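Local coordinates for protein 4-hydroxy-tetrahydrodipicolinate synthase (Aquifex aeolicus, PDB 2EHH) that probably catalyses the condensation of pyruvate with aspartate semialdehyde through a Schiff-base intermediate, a step in lysine biosynthesis, at residues S171-V174 with K175-E179. Numbering follows the deposited sequence.
Sequences SEIV and KRLGE
The last two turns of helix 167-177, the helix of a beta-alpha-beta unit in the TIM barrel, bring E172 against R176 and I173 against L177, and illustrate how a helix end combines regular backbone bonding with selective side-chain contact. K175 N donates to S171 O, R176 N to E172 O and L177 N to I173 O, each at 2.9 Å. The series fades at G178, whose N makes a weak bond of 3.5 Å to V174 O; its positive phi of 76° takes the chain out of the helix. A water lies within hydrogen-bonding distance of I173 O (3.1 Å) and of G178 O, though it probably cannot serve every acceptor around it at once.

One turn apart, E172 OE2 rests against the R176 methylene CD at 3.3 Å, placed there by the bend at chi2 (68°). R176 NE is 4.6 Å from E172 OE2. The guanidinium instead forms a salt bridge with D145, and E172 OE1 has a long, weak ion pair with K241 of the second subunit. Cutting E172 back to an alanine is likely to leave the R176 methylenes without the carboxylate alongside and K241 without its distant counter-charge. The I173 and L177 side chains lie side by side, CG2 of I173 4.1 Å from CD2 of L177, with I173 buried against helix 144-153. An i to i+4 pair of opposite charge thus need not be a salt bridge: R176 is engaged by D145, and attraction within the pair is probably modest.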
loop_
_atom_site.group_PDB
_atom_site.type_symbol
_atom_site.label_atom_id
_atom_site.label_comp_id
_atom_site.label_asym_id
_atom_site.label_seq_id
_atom_site.Cartn_x
_atom_site.Cartn_y
_atom_site.Cartn_z
ATOM N N SER A 171 -19.879 5.644 2.230
ATOM C CA SER A 171 -20.595 6.918 2.266
ATOM C C SER A 171 -20.891 7.390 0.853
ATOM O O SER A 171 -22.009 7.819 0.544
ATOM C CB SER A 171 -19.767 7.997 2.978
ATOM O OG SER A 171 -19.770 7.807 4.377
ATOM N N GLU A 172 -19.880 7.307 -0.004
ATOM C CA GLU A 172 -20.016 7.742 -1.383
ATOM C C GLU A 172 -21.092 6.955 -2.124
ATOM O O GLU A 172 -21.913 7.537 -2.829
ATOM C CB GLU A 172 -18.675 7.609 -2.103
ATOM C CG GLU A 172 -18.538 8.507 -3.316
ATOM C CD GLU A 172 -18.468 9.988 -2.959
ATOM O OE1 GLU A 172 -17.560 10.384 -2.191
ATOM O OE2 GLU A 172 -19.319 10.759 -3.451
ATOM N N ILE A 173 -21.091 5.634 -1.967
ATOM C CA ILE A 173 -22.089 4.796 -2.629
ATOM C C ILE A 173 -23.496 5.112 -2.120
ATOM O O ILE A 173 -24.411 5.342 -2.908
ATOM C CB ILE A 173 -21.803 3.294 -2.397
ATOM C CG1 ILE A 173 -20.436 2.929 -2.987
ATOM C CG2 ILE A 173 -22.889 2.454 -3.042
ATOM C CD1 ILE A 173 -19.937 1.554 -2.587
ATOM N N VAL A 174 -23.669 5.125 -0.802
ATOM C CA VAL A 174 -24.975 5.423 -0.219
ATOM C C VAL A 174 -25.498 6.783 -0.693
ATOM O O VAL A 174 -26.657 6.915 -1.091
ATOM C CB VAL A 174 -24.911 5.419 1.322
ATOM C CG1 VAL A 174 -26.220 5.953 1.908
ATOM C CG2 VAL A 174 -24.650 3.999 1.820
ATOM N N LYS A 175 -24.630 7.786 -0.668
ATOM C CA LYS A 175 -25.011 9.131 -1.076
ATOM C C LYS A 175 -25.316 9.271 -2.563
ATOM O O LYS A 175 -26.332 9.849 -2.940
ATOM C CB LYS A 175 -23.914 10.129 -0.689
ATOM C CG LYS A 175 -24.225 11.571 -1.079
ATOM C CD LYS A 175 -23.126 12.518 -0.630
ATOM C CE LYS A 175 -23.428 13.949 -1.045
ATOM N NZ LYS A 175 -24.710 14.433 -0.468
ATOM N N ARG A 176 -24.444 8.736 -3.408
ATOM C CA ARG A 176 -24.633 8.853 -4.848
ATOM C C ARG A 176 -25.635 7.914 -5.514
ATOM O O ARG A 176 -26.400 8.354 -6.370
ATOM C CB ARG A 176 -23.284 8.730 -5.562
ATOM C CG ARG A 176 -22.300 9.832 -5.218
ATOM C CD ARG A 176 -21.026 9.666 -6.011
ATOM N NE ARG A 176 -21.287 9.758 -7.443
ATOM C CZ ARG A 176 -20.387 9.496 -8.383
ATOM N NH1 ARG A 176 -20.717 9.607 -9.663
ATOM N NH2 ARG A 176 -19.157 9.120 -8.039
ATOM N N LEU A 177 -25.646 6.635 -5.143
ATOM C CA LEU A 177 -26.569 5.693 -5.788
ATOM C C LEU A 177 -28.000 5.769 -5.285
ATOM O O LEU A 177 -28.921 5.268 -5.926
ATOM C CB LEU A 177 -26.053 4.251 -5.686
ATOM C CG LEU A 177 -25.062 3.886 -6.801
ATOM C CD1 LEU A 177 -23.828 4.782 -6.698
ATOM C CD2 LEU A 177 -24.676 2.414 -6.708
ATOM N N GLY A 178 -28.196 6.392 -4.137
ATOM C CA GLY A 178 -29.547 6.525 -3.636
ATOM C C GLY A 178 -30.221 5.316 -3.023
ATOM O O GLY A 178 -29.744 4.185 -3.103
ATOM N N GLU A 179 -31.381 5.589 -2.435
ATOM C CA GLU A 179 -32.206 4.613 -1.719
ATOM C C GLU A 179 -32.655 3.319 -2.390
ATOM O O GLU A 179 -32.902 2.337 -1.691
ATOM C CB GLU A 179 -33.431 5.337 -1.161
ATOM C CG GLU A 179 -33.020 6.568 -0.345
ATOM C CD GLU A 179 -34.191 7.415 0.142
ATOM O OE1 GLU A 179 -35.311 7.268 -0.393
ATOM O OE2 GLU A 179 -33.985 8.248 1.053
HETATM O O HOH W 1 -27.027 3.731 -2.313
#